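Local structure of monomethylamine methyltransferase mtmB1 (Methanosarcina barkeri, 1NTH) at residues A[407-410]-A[411-414]; A[383-386]-A[387-391]; A[354-358]-A[359-363]; A[319-322]-A[323-327]; A[143-146]-A[147-151]. The protein catalyses transfer of the methyl group from monomethylamine to the corrinoid cofactor of its partner protein MtmC, an early step of methanogenesis from methylamine. One frame throughout, in Å; residues are numbered along the deposited sequence. Where two conformers were deposited one is given.

Contact 1. Residues A[407-410]-A[411-414]; sequences KLVS and LYEK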
loop_
_atom_site.group_PDB
_atom_site.type_symbol
_atom_site.label_atom_id
_atom_site.label_comp_id
_atom_site.label_asym_id
_atom_site.label_seq_id
_atom_site.Cartn_x
_atom_site.Cartn_y
_atom_site.Cartn_z
ATOM N N LYS A 407 -13.352 -51.450 -0.489
ATOM C CA LYS A 407 -14.151 -51.795 0.683
ATOM C C LYS A 407 -15.021 -50.635 1.150
ATOM O O LYS A 407 -16.177 -50.827 1.533
ATOM C CB LYS A 407 -13.246 -52.225 1.840
ATOM C CG LYS A 407 -12.439 -53.484 1.588
ATOM C CD LYS A 407 -11.578 -53.810 2.797
ATOM C CE LYS A 407 -10.738 -55.056 2.565
ATOM N NZ LYS A 407 -9.868 -55.351 3.742
ATOM N N LEU A 408 -14.458 -49.431 1.123
ATOM C CA LEU A 408 -15.180 -48.245 1.566
ATOM C C LEU A 408 -16.349 -47.890 0.659
ATOM O O LEU A 408 -17.465 -47.673 1.131
ATOM C CB LEU A 408 -14.222 -47.053 1.668
ATOM C CG LEU A 408 -14.832 -45.707 2.071
ATOM C CD1 LEU A 408 -15.612 -45.841 3.376
ATOM C CD2 LEU A 408 -13.716 -44.682 2.216
ATOM N N VAL A 409 -16.099 -47.830 -0.643
ATOM C CA VAL A 409 -17.157 -47.487 -1.580
ATOM C C VAL A 409 -18.294 -48.505 -1.499
ATOM O O VAL A 409 -19.459 -48.160 -1.688
ATOM C CB VAL A 409 -16.614 -47.410 -3.022
ATOM C CG1 VAL A 409 -17.752 -47.130 -3.999
ATOM C CG2 VAL A 409 -15.557 -46.305 -3.115
ATOM N N SER A 410 -17.952 -49.755 -1.201
ATOM C CA SER A 410 -18.956 -50.809 -1.084
ATOM C C SER A 410 -19.891 -50.568 0.096
ATOM O O SER A 410 -21.010 -51.084 0.129
ATOM C CB SER A 410 -18.282 -52.175 -0.927
ATOM O OG SER A 410 -17.640 -52.569 -2.127
ATOM N N LEU A 411 -19.437 -49.779 1.065
ATOM C CA LEU A 411 -20.246 -49.491 2.243
ATOM C C LEU A 411 -21.407 -48.535 1.982
ATOM O O LEU A 411 -22.329 -48.453 2.792
ATOM C CB LEU A 411 -19.373 -48.922 3.367
ATOM C CG LEU A 411 -18.319 -49.835 3.998
ATOM C CD1 LEU A 411 -17.582 -49.077 5.092
ATOM C CD2 LEU A 411 -18.986 -51.075 4.571
ATOM N N TYR A 412 -21.379 -47.816 0.862
ATOM C CA TYR A 412 -22.456 -46.874 0.578
ATOM C C TYR A 412 -22.999 -46.862 -0.849
ATOM O O TYR A 412 -24.065 -46.301 -1.095
ATOM C CB TYR A 412 -22.014 -45.445 0.956
ATOM C CG TYR A 412 -20.851 -44.889 0.144
ATOM C CD1 TYR A 412 -20.996 -44.592 -1.212
ATOM C CD2 TYR A 412 -19.607 -44.661 0.735
ATOM C CE1 TYR A 412 -19.932 -44.080 -1.961
ATOM C CE2 TYR A 412 -18.536 -44.150 -0.004
ATOM C CZ TYR A 412 -18.705 -43.862 -1.349
ATOM O OH TYR A 412 -17.652 -43.358 -2.083
ATOM N N GLU A 413 -22.291 -47.483 -1.787
ATOM C CA GLU A 413 -22.724 -47.454 -3.182
ATOM C C GLU A 413 -24.062 -48.110 -3.513
ATOM O O GLU A 413 -24.543 -48.007 -4.639
ATOM C CB GLU A 413 -21.625 -48.018 -4.090
ATOM C CG GLU A 413 -21.449 -49.522 -4.066
ATOM C CD GLU A 413 -20.260 -49.961 -4.903
ATOM O OE1 GLU A 413 -19.958 -49.278 -5.908
ATOM O OE2 GLU A 413 -19.632 -50.988 -4.569
ATOM N N LYS A 414 -24.676 -48.769 -2.539
ATOM C CA LYS A 414 -25.966 -49.407 -2.773
ATOM C C LYS A 414 -27.085 -48.584 -2.144
ATOM O O LYS A 414 -28.251 -48.981 -2.167
ATOM C CB LYS A 414 -25.955 -50.825 -2.194
ATOM C CG LYS A 414 -24.948 -51.760 -2.836
ATOM C CD LYS A 414 -25.296 -52.042 -4.287
ATOM C CE LYS A 414 -24.309 -53.014 -4.907
ATOM N NZ LYS A 414 -24.636 -53.296 -6.331
HETATM O O HOH W 1 -23.602 -50.031 0.179
#
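The ring of Tyr412 lies back over the backbone of Val409 at the C-terminal end of helix 398-410 in this TIM-barrel protein, where the chain passes into a loop. Val409 CA sits over the ring face, 4.2 Å from the centroid and 22° off the ring normal, a CH-pi contact, and the Val409 carbonyl O stands above the same ring. A chi1 of 64° places CG of Tyr412 between its backbone N and carbonyl carbon, which folds the ring onto the last turn; OH then bonds to the carbonyl of Asn307. Replacing Tyr412 with an alanine would probably uncover the Val409 backbone and leave the Asn307 carbonyl without this donor. On the flank, Glu413 crosses Val409 at about a right angle, its OE1 3.6 Å from Val409 CG1, while OE2 pairs with Arg309. Leu408 and Leu411 also cross nearly at right angles, CD1 to CD1 at 4.2 Å, both leaning on helix 438-454. Water 1 links Ser410 O to Lys414 N. Val409 O takes two donors: Tyr412 N at 3.2 Å from above the carbonyl plane, and Glu413 N at 2.9 Å, nearly in line with the C=O bond.

Contact 2. Residues A[383-386]-A[387-391]; sequences ARMM and GEVAR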
loop_
_atom_site.group_PDB
_atom_site.type_symbol
_atom_site.label_atom_id
_atom_site.label_comp_id
_atom_site.label_asym_id
_atom_site.label_seq_id
_atom_site.Cartn_x
_atom_site.Cartn_y
_atom_site.Cartn_z
ATOM N N ALA A 383 -15.469 -30.769 6.145
ATOM C CA ALA A 383 -14.130 -30.385 5.710
ATOM C C ALA A 383 -13.091 -30.936 6.682
ATOM O O ALA A 383 -11.971 -31.266 6.288
ATOM C CB ALA A 383 -14.018 -28.862 5.625
ATOM N N ARG A 384 -13.454 -31.027 7.959
ATOM C CA ARG A 384 -12.529 -31.564 8.948
ATOM C C ARG A 384 -12.223 -33.023 8.606
ATOM O O ARG A 384 -11.073 -33.453 8.653
ATOM C CB ARG A 384 -13.126 -31.490 10.359
ATOM C CG ARG A 384 -12.190 -32.036 11.431
ATOM C CD ARG A 384 -12.913 -32.308 12.741
ATOM N NE ARG A 384 -13.442 -31.096 13.358
ATOM C CZ ARG A 384 -14.086 -31.075 14.519
ATOM N NH1 ARG A 384 -14.279 -32.205 15.190
ATOM N NH2 ARG A 384 -14.537 -29.930 15.013
ATOM N N MET A 385 -13.259 -33.784 8.258
ATOM C CA MET A 385 -13.063 -35.186 7.913
ATOM C C MET A 385 -12.220 -35.291 6.648
ATOM O O MET A 385 -11.313 -36.121 6.559
ATOM C CB MET A 385 -14.409 -35.881 7.699
ATOM C CG MET A 385 -14.291 -37.381 7.436
ATOM S SD MET A 385 -13.554 -38.295 8.824
ATOM C CE MET A 385 -15.000 -38.561 9.841
ATOM N N MET A 386 -12.524 -34.442 5.670
ATOM C CA MET A 386 -11.790 -34.429 4.410
ATOM C C MET A 386 -10.301 -34.241 4.704
ATOM O O MET A 386 -9.452 -34.932 4.137
ATOM C CB MET A 386 -12.318 -33.295 3.518
ATOM C CG MET A 386 -11.663 -33.186 2.149
ATOM S SD MET A 386 -12.429 -31.898 1.120
ATOM C CE MET A 386 -11.761 -30.409 1.869
ATOM N N GLY A 387 -9.996 -33.322 5.617
ATOM C CA GLY A 387 -8.614 -33.055 5.975
ATOM C C GLY A 387 -7.937 -34.161 6.767
ATOM O O GLY A 387 -6.789 -34.506 6.491
ATOM N N GLU A 388 -8.632 -34.717 7.757
ATOM C CA GLU A 388 -8.049 -35.789 8.564
ATOM C C GLU A 388 -7.761 -37.019 7.714
ATOM O O GLU A 388 -6.734 -37.680 7.879
ATOM C CB GLU A 388 -8.982 -36.177 9.712
ATOM C CG GLU A 388 -8.978 -35.196 10.870
ATOM C CD GLU A 388 -9.172 -35.886 12.207
ATOM O OE1 GLU A 388 -10.323 -36.234 12.548
ATOM O OE2 GLU A 388 -8.159 -36.094 12.911
ATOM N N VAL A 389 -8.677 -37.323 6.803
ATOM C CA VAL A 389 -8.519 -38.471 5.928
ATOM C C VAL A 389 -7.347 -38.255 4.973
ATOM O O VAL A 389 -6.617 -39.194 4.654
ATOM C CB VAL A 389 -9.815 -38.741 5.137
ATOM C CG1 VAL A 389 -9.577 -39.811 4.080
ATOM C CG2 VAL A 389 -10.913 -39.195 6.098
ATOM N N ALA A 390 -7.159 -37.015 4.525
ATOM C CA ALA A 390 -6.050 -36.713 3.626
ATOM C C ALA A 390 -4.729 -36.968 4.351
ATOM O O ALA A 390 -3.793 -37.527 3.781
ATOM C CB ALA A 390 -6.126 -35.259 3.156
ATOM N N ARG A 391 -4.655 -36.554 5.613
ATOM C CA ARG A 391 -3.446 -36.760 6.400
ATOM C C ARG A 391 -3.171 -38.255 6.550
ATOM O O ARG A 391 -2.038 -38.707 6.392
ATOM C CB ARG A 391 -3.590 -36.136 7.790
ATOM C CG ARG A 391 -2.343 -36.288 8.649
ATOM C CD ARG A 391 -2.568 -35.806 10.079
ATOM N NE ARG A 391 -3.512 -36.651 10.802
ATOM C CZ ARG A 391 -4.729 -36.268 11.174
ATOM N NH1 ARG A 391 -5.160 -35.047 10.891
ATOM N NH2 ARG A 391 -5.515 -37.110 11.832
#
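With CG anti to the backbone N (chi1 -176°) and a bend at chi2, Met385 turns its sulfur along the helix towards Val389, whose CG2 branch stands anti to its carbonyl carbon. Met385 SD and Val389 CG2 meet at 3.9 Å, the two side chains crossing at a slant, and the same CG2 lies 3.1 Å from Met385 O, so this methyl is packed against both the thioether and the backbone of the preceding turn. Underneath runs regular alpha-helical bonding: Glu388 N to Arg384 O and Val389 N to Met385 O are both 2.9 Å, and Gly387 N reaches Ala383 O in the same manner. On another flank, Glu388 forms a salt bridge with Arg391 one turn on. Arg391 NH2 meets Glu388 OE2 at 3.0 Å with an almost straight N-H...O angle of 171°; OE2 lies in the guanidinium plane, whereas NH2 reaches the carboxylate on its anti side, 35° out of plane. OE2 also pairs with Arg448 and OE1 bonds to Tyr444 OH, so both carboxylate oxygens are held and the group has little freedom to turn. The Arg384 side chain reaches away from the helix to pair with Glu150 and to bond with Phe3 and Arg4 of a neighbouring subunit. Helix 380-393 thus packs its Val389 side on helices 343-359 and 438-454, while Met386 and Ala390 rest on Leu364 of barrel strand 363-366.

Contact 3. Residues A[354-358]-A[359-363]; sequences ITDTA and SGREI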
loop_
_atom_site.group_PDB
_atom_site.type_symbol
_atom_site.label_atom_id
_atom_site.label_comp_id
_atom_site.label_asym_id
_atom_site.label_seq_id
_atom_site.Cartn_x
_atom_site.Cartn_y
_atom_site.Cartn_z
ATOM N N ILE A 354 -9.469 -39.922 0.094
ATOM C CA ILE A 354 -8.466 -40.972 -0.035
ATOM C C ILE A 354 -7.994 -41.024 -1.489
ATOM O O ILE A 354 -6.795 -41.039 -1.766
ATOM C CB ILE A 354 -9.047 -42.351 0.363
ATOM C CG1 ILE A 354 -9.321 -42.381 1.867
ATOM C CG2 ILE A 354 -8.090 -43.466 -0.053
ATOM C CD1 ILE A 354 -10.129 -43.594 2.324
ATOM N N THR A 355 -8.949 -41.032 -2.411
ATOM C CA THR A 355 -8.646 -41.087 -3.836
ATOM C C THR A 355 -7.832 -39.882 -4.307
ATOM O O THR A 355 -6.814 -40.040 -4.982
ATOM C CB THR A 355 -9.941 -41.154 -4.666
ATOM O OG1 THR A 355 -10.718 -42.284 -4.244
ATOM C CG2 THR A 355 -9.624 -41.282 -6.153
ATOM N N ASP A 356 -8.285 -38.684 -3.950
ATOM C CA ASP A 356 -7.600 -37.459 -4.354
ATOM C C ASP A 356 -6.193 -37.342 -3.777
ATOM O O ASP A 356 -5.254 -36.956 -4.472
ATOM C CB ASP A 356 -8.416 -36.229 -3.944
ATOM C CG ASP A 356 -9.707 -36.095 -4.730
ATOM O OD1 ASP A 356 -9.787 -36.660 -5.845
ATOM O OD2 ASP A 356 -10.631 -35.410 -4.242
ATOM N N THR A 357 -6.050 -37.667 -2.499
ATOM C CA THR A 357 -4.748 -37.591 -1.849
ATOM C C THR A 357 -3.760 -38.577 -2.466
ATOM O O THR A 357 -2.650 -38.204 -2.852
ATOM C CB THR A 357 -4.879 -37.871 -0.336
ATOM O OG1 THR A 357 -5.743 -36.891 0.253
ATOM C CG2 THR A 357 -3.517 -37.818 0.342
ATOM N N ALA A 358 -4.163 -39.838 -2.582
ATOM C CA ALA A 358 -3.278 -40.850 -3.144
ATOM C C ALA A 358 -2.979 -40.652 -4.627
ATOM O O ALA A 358 -1.888 -40.983 -5.086
ATOM C CB ALA A 358 -3.868 -42.233 -2.915
ATOM N N SER A 359 -3.934 -40.104 -5.376
ATOM C CA SER A 359 -3.728 -39.904 -6.810
ATOM C C SER A 359 -2.846 -38.703 -7.141
ATOM O O SER A 359 -2.457 -38.519 -8.292
ATOM C CB SER A 359 -5.075 -39.787 -7.541
ATOM O OG SER A 359 -5.784 -38.614 -7.175
ATOM N N GLY A 360 -2.546 -37.878 -6.141
ATOM C CA GLY A 360 -1.676 -36.735 -6.375
ATOM C C GLY A 360 -2.274 -35.342 -6.482
ATOM O O GLY A 360 -1.606 -34.435 -6.970
ATOM N N ARG A 361 -3.512 -35.149 -6.037
ATOM C CA ARG A 361 -4.129 -33.823 -6.112
ATOM C C ARG A 361 -3.416 -32.863 -5.169
ATOM O O ARG A 361 -3.023 -33.247 -4.069
ATOM C CB ARG A 361 -5.608 -33.880 -5.718
ATOM C CG ARG A 361 -6.498 -34.668 -6.662
ATOM C CD ARG A 361 -6.733 -33.943 -7.981
ATOM N NE ARG A 361 -7.539 -34.766 -8.879
ATOM C CZ ARG A 361 -7.845 -34.449 -10.133
ATOM N NH1 ARG A 361 -7.421 -33.309 -10.663
ATOM N NH2 ARG A 361 -8.560 -35.290 -10.869
ATOM N N GLU A 362 -3.251 -31.616 -5.598
ATOM C CA GLU A 362 -2.599 -30.621 -4.755
ATOM C C GLU A 362 -3.608 -29.932 -3.844
ATOM O O GLU A 362 -3.260 -29.489 -2.750
ATOM C CB GLU A 362 -1.897 -29.559 -5.604
ATOM C CG GLU A 362 -0.573 -29.986 -6.223
ATOM C CD GLU A 362 -0.725 -30.926 -7.402
ATOM O OE1 GLU A 362 -1.734 -30.825 -8.133
ATOM O OE2 GLU A 362 0.181 -31.759 -7.612
ATOM N N ILE A 363 -4.855 -29.842 -4.298
ATOM C CA ILE A 363 -5.901 -29.179 -3.529
ATOM C C ILE A 363 -7.201 -29.984 -3.466
ATOM O O ILE A 363 -7.635 -30.558 -4.464
ATOM C CB ILE A 363 -6.224 -27.793 -4.141
ATOM C CG1 ILE A 363 -4.969 -26.910 -4.127
ATOM C CG2 ILE A 363 -7.360 -27.130 -3.367
ATOM C CD1 ILE A 363 -5.136 -25.588 -4.872
HETATM O O HOH W 2 -8.227 -37.385 -7.989
#
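The carbonyl O of Thr355 is gripped twice by Ser359, by OG at 2.8 Å and by the backbone N at 2.9 Å, the two donors arriving from opposite faces of the carbonyl plane. The Ser359 chi1 of 67° turns the hydroxyl back onto the last turn. Here helix 343-359 ends in a Schellman motif: Gly360 takes positive phi, and Arg361 N bonds to Asp356 O at 3.0 Å, while Gly360 N makes weak bonds to Asp356 O and Thr357 O. At these backbone angles a CB on Gly360 would press on the carbonyl O of Ser359. The chain then leads into strand 363-366 of the TIM barrel. CG of Arg361 lies 3.7 Å from Asp356 CB, with the guanidinium and carboxylate planes nearly perpendicular. Their charges stay apart, Asp356 OD1 lying 4.2 Å from Arg361 NE; the far end of Arg361 pairs with Asp296, and OD1 also bonds to Asn332. Water 2 fills the role of go-between, giving hydrogen bonds to Asp356 OD1 at 2.7 Å and to Ser359 OG, and accepting one from Arg361 NE at 2.9 Å in the guanidinium plane.

Contact 4. Residues A[319-322]-A[323-327]; sequences CATI and SEFTD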
loop_
_atom_site.group_PDB
_atom_site.type_symbol
_atom_site.label_atom_id
_atom_site.label_comp_id
_atom_site.label_asym_id
_atom_site.label_seq_id
_atom_site.Cartn_x
_atom_site.Cartn_y
_atom_site.Cartn_z
ATOM N N CYS A 319 -5.814 -37.685 -12.558
ATOM C CA CYS A 319 -4.809 -37.003 -11.750
ATOM C C CYS A 319 -3.472 -37.732 -11.704
ATOM O O CYS A 319 -2.418 -37.106 -11.810
ATOM C CB CYS A 319 -5.317 -36.789 -10.325
ATOM S SG CYS A 319 -4.191 -35.767 -9.334
ATOM N N ALA A 320 -3.502 -39.052 -11.540
ATOM C CA ALA A 320 -2.257 -39.810 -11.492
ATOM C C ALA A 320 -1.504 -39.619 -12.799
ATOM O O ALA A 320 -0.283 -39.467 -12.815
ATOM C CB ALA A 320 -2.540 -41.291 -11.260
ATOM N N THR A 321 -2.244 -39.625 -13.903
ATOM C CA THR A 321 -1.652 -39.463 -15.220
ATOM C C THR A 321 -1.131 -38.043 -15.427
ATOM O O THR A 321 -0.023 -37.848 -15.924
ATOM C CB THR A 321 -2.679 -39.819 -16.307
ATOM O OG1 THR A 321 -3.090 -41.180 -16.121
ATOM C CG2 THR A 321 -2.078 -39.664 -17.695
ATOM N N ILE A 322 -1.930 -37.053 -15.044
ATOM C CA ILE A 322 -1.511 -35.664 -15.178
ATOM C C ILE A 322 -0.287 -35.413 -14.289
ATOM O O ILE A 322 0.632 -34.687 -14.675
ATOM C CB ILE A 322 -2.667 -34.707 -14.791
ATOM C CG1 ILE A 322 -3.716 -34.687 -15.910
ATOM C CG2 ILE A 322 -2.131 -33.300 -14.515
ATOM C CD1 ILE A 322 -3.205 -34.153 -17.238
ATOM N N SER A 323 -0.266 -36.030 -13.112
ATOM C CA SER A 323 0.856 -35.860 -12.186
ATOM C C SER A 323 2.125 -36.515 -12.713
ATOM O O SER A 323 3.231 -36.013 -12.509
ATOM C CB SER A 323 0.519 -36.461 -10.820
ATOM O OG SER A 323 -0.577 -35.794 -10.225
ATOM N N GLU A 324 1.958 -37.639 -13.397
ATOM C CA GLU A 324 3.089 -38.375 -13.937
ATOM C C GLU A 324 3.744 -37.726 -15.152
ATOM O O GLU A 324 4.972 -37.670 -15.240
ATOM C CB GLU A 324 2.652 -39.797 -14.306
ATOM C CG GLU A 324 3.739 -40.628 -14.985
ATOM C CD GLU A 324 4.817 -41.090 -14.022
ATOM O OE1 GLU A 324 5.905 -41.481 -14.495
ATOM O OE2 GLU A 324 4.574 -41.075 -12.797
ATOM N N PHE A 325 2.932 -37.218 -16.074
ATOM C CA PHE A 325 3.463 -36.646 -17.303
ATOM C C PHE A 325 3.496 -35.134 -17.469
ATOM O O PHE A 325 3.989 -34.645 -18.485
ATOM C CB PHE A 325 2.743 -37.279 -18.497
ATOM C CG PHE A 325 2.836 -38.776 -18.515
ATOM C CD1 PHE A 325 1.814 -39.556 -17.987
ATOM C CD2 PHE A 325 3.980 -39.405 -18.996
ATOM C CE1 PHE A 325 1.932 -40.944 -17.928
ATOM C CE2 PHE A 325 4.110 -40.791 -18.943
ATOM C CZ PHE A 325 3.083 -41.562 -18.407
ATOM N N THR A 326 2.975 -34.394 -16.496
ATOM C CA THR A 326 2.994 -32.934 -16.573
ATOM C C THR A 326 3.235 -32.357 -15.189
ATOM O O THR A 326 3.275 -33.087 -14.195
ATOM C CB THR A 326 1.655 -32.336 -17.081
ATOM O OG1 THR A 326 0.702 -32.316 -16.011
ATOM C CG2 THR A 326 1.095 -33.155 -18.233
ATOM N N ASP A 327 3.389 -31.039 -15.138
ATOM C CA ASP A 327 3.598 -30.340 -13.882
ATOM C C ASP A 327 2.363 -29.501 -13.563
ATOM O O ASP A 327 2.411 -28.587 -12.744
ATOM C CB ASP A 327 4.839 -29.454 -13.982
ATOM C CG ASP A 327 6.125 -30.260 -13.979
ATOM O OD1 ASP A 327 7.134 -29.774 -14.526
ATOM O OD2 ASP A 327 6.129 -31.375 -13.416
#
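Ser323 on Cys319 O and Thr326 on Ile322 O each place two donors on one carbonyl of the preceding turn, and they make the tight part of this contact, at the C-terminal end of helix 309-325 in a beta-alpha-beta unit of the TIM barrel. Cys319 O receives Ser323 N at 2.7 Å and Ser323 OG at 2.8 Å from opposite faces of its plane, while Cys319 SG lies beside the hydroxyl and packs against Arg361. Phe325 occupies the looser, partly exposed side. Its CD1 comes 3.9 Å from Thr321 CG2, and Thr321 O lies at the ring edge; beyond, the ring meets Phe63 of helix 56-73. Neighbouring Glu324 is also partly exposed, and its carboxylate makes a long, weak ion pair with Lys56. Thr326 is the first residue to leave helical angles. With chi1 at 79°, its OG1 faces back to the helix, and it also accepts from Ile328 N. A valine in place of Thr326 would probably leave Ile322 O with one donor fewer and Ile328 N without its acceptor. Ile322 O is held by Thr326 N at 3.0 Å and, from the other face of the carbonyl, by Thr326 OG1 at 2.7 Å.

Contact 5. Residues A[143-146]-A[147-151]; sequences VHMS and YALEK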
loop_
_atom_site.group_PDB
_atom_site.type_symbol
_atom_site.label_atom_id
_atom_site.label_comp_id
_atom_site.label_asym_id
_atom_site.label_seq_id
_atom_site.Cartn_x
_atom_site.Cartn_y
_atom_site.Cartn_z
ATOM N N VAL A 143 -21.560 -19.589 8.939
ATOM C CA VAL A 143 -21.303 -20.806 8.182
ATOM C C VAL A 143 -19.857 -20.870 7.702
ATOM O O VAL A 143 -19.197 -21.899 7.837
ATOM C CB VAL A 143 -22.244 -20.921 6.963
ATOM C CG1 VAL A 143 -21.770 -22.029 6.036
ATOM C CG2 VAL A 143 -23.665 -21.216 7.440
ATOM N N HIS A 144 -19.354 -19.778 7.142
ATOM C CA HIS A 144 -17.979 -19.807 6.672
ATOM C C HIS A 144 -17.001 -19.857 7.834
ATOM O O HIS A 144 -15.923 -20.446 7.722
ATOM C CB HIS A 144 -17.696 -18.619 5.754
ATOM C CG HIS A 144 -18.362 -18.737 4.419
ATOM N ND1 HIS A 144 -19.673 -18.367 4.206
ATOM C CD2 HIS A 144 -17.921 -19.254 3.248
ATOM C CE1 HIS A 144 -20.011 -18.654 2.960
ATOM N NE2 HIS A 144 -18.967 -19.193 2.358
ATOM N N MET A 145 -17.380 -19.262 8.960
ATOM C CA MET A 145 -16.516 -19.292 10.132
ATOM C C MET A 145 -16.321 -20.733 10.589
ATOM O O MET A 145 -15.278 -21.077 11.141
ATOM C CB MET A 145 -17.103 -18.445 11.268
ATOM C CG MET A 145 -16.041 -17.889 12.208
ATOM S SD MET A 145 -16.699 -16.953 13.604
ATOM C CE MET A 145 -17.685 -15.713 12.772
ATOM N N SER A 146 -17.324 -21.580 10.366
ATOM C CA SER A 146 -17.218 -22.970 10.793
ATOM C C SER A 146 -16.080 -23.699 10.084
ATOM O O SER A 146 -15.631 -24.748 10.543
ATOM C CB SER A 146 -18.544 -23.720 10.586
ATOM O OG SER A 146 -18.763 -24.072 9.230
ATOM N N TYR A 147 -15.612 -23.145 8.968
ATOM C CA TYR A 147 -14.500 -23.749 8.245
ATOM C C TYR A 147 -13.193 -23.109 8.687
ATOM O O TYR A 147 -12.201 -23.805 8.910
ATOM C CB TYR A 147 -14.659 -23.576 6.732
ATOM C CG TYR A 147 -15.874 -24.271 6.175
ATOM C CD1 TYR A 147 -17.119 -23.648 6.188
ATOM C CD2 TYR A 147 -15.780 -25.558 5.643
ATOM C CE1 TYR A 147 -18.245 -24.287 5.681
ATOM C CE2 TYR A 147 -16.902 -26.208 5.134
ATOM C CZ TYR A 147 -18.129 -25.566 5.154
ATOM O OH TYR A 147 -19.239 -26.183 4.624
ATOM N N ALA A 148 -13.200 -21.785 8.826
ATOM C CA ALA A 148 -11.996 -21.065 9.241
ATOM C C ALA A 148 -11.559 -21.479 10.641
ATOM O O ALA A 148 -10.374 -21.456 10.953
ATOM C CB ALA A 148 -12.237 -19.560 9.194
ATOM N N LEU A 149 -12.521 -21.862 11.476
ATOM C CA LEU A 149 -12.215 -22.287 12.842
ATOM C C LEU A 149 -11.552 -23.664 12.897
ATOM O O LEU A 149 -11.011 -24.053 13.931
ATOM C CB LEU A 149 -13.493 -22.291 13.690
ATOM C CG LEU A 149 -14.042 -20.911 14.067
ATOM C CD1 LEU A 149 -15.437 -21.048 14.661
ATOM C CD2 LEU A 149 -13.092 -20.235 15.052
ATOM N N GLU A 150 -11.603 -24.399 11.790
ATOM C CA GLU A 150 -10.991 -25.726 11.723
ATOM C C GLU A 150 -9.529 -25.611 11.299
ATOM O O GLU A 150 -9.236 -25.112 10.214
ATOM C CB GLU A 150 -11.732 -26.604 10.704
ATOM C CG GLU A 150 -13.152 -26.994 11.085
ATOM C CD GLU A 150 -13.204 -27.883 12.315
ATOM O OE1 GLU A 150 -12.259 -28.678 12.513
ATOM O OE2 GLU A 150 -14.197 -27.802 13.072
ATOM N N LYS A 151 -8.608 -26.070 12.141
ATOM C CA LYS A 151 -7.190 -26.009 11.786
ATOM C C LYS A 151 -6.879 -26.865 10.560
ATOM O O LYS A 151 -5.865 -26.659 9.889
ATOM C CB LYS A 151 -6.314 -26.451 12.961
ATOM C CG LYS A 151 -6.157 -25.379 14.023
ATOM C CD LYS A 151 -5.070 -25.733 15.018
ATOM C CE LYS A 151 -4.772 -24.550 15.931
ATOM N NZ LYS A 151 -3.643 -24.838 16.855
HETATM O O HOH W 3 -16.405 -26.357 12.547
#
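Tyr147 N and Ala148 N share the carbonyl O of His144: the first, at 3.0 Å, comes from above the carbonyl plane, the second, at 3.2 Å, lies in it. Met145 O is taken by Leu149 N at 2.9 Å, and the Leu149 side chain folds over that carbonyl, its CD1 touching Met145 CG. Val143 O is satisfied within its turn by Ser146 OG at 2.6 Å. That hydroxyl, with chi1 at 77°, faces back along the turn, and OG also accepts from Gly380 N. The Tyr147 ring turns its edge to Val143 O and His144 O, with CD1 3.2 Å from Val143 O and CE1 against Val143 CG1. This is the C-terminal part of helix 140-148 and the chain just after it; the helix packs on helix 174-193 and strand 155-156 of the TIM barrel. CG of Glu150, anti to its carbonyl carbon, lies 3.4 Å from Ser146 O, and a bend at chi2 turns the carboxylate towards water 3, which gives hydrogen bonds to Ser146 O and, at 2.7 Å, to Glu150 OE2. Its OE1 pairs with Arg384, Ala148 O receives Arg196 NH1, and Lys151 N bonds to Ser6 OG of a neighbouring subunit.

Overall arrangement
Contacts 2, 3, 4 and 5 are largely buried, whereas contact 1, whose centre is about 22 Å from that of the chain, is partly exposed. Contacts 1, 3, 4 and 5 lie at helix ends, each with a carbonyl that takes two donors, and contact 3 adds a Schellman motif; contact 2 alone lies within a helix, with regular backbone bonds and a salt bridge. Ile354 joins three of them, packing on Leu408 of contact 1 and Val389 of contact 2. Contact 3 also touches contact 4, through Arg361 and Cys319. Contact 5 meets contact 2 by the Arg384-Glu150 salt bridge, and both of these reach a neighbouring subunit, which contacts 1, 3 and 4 do not.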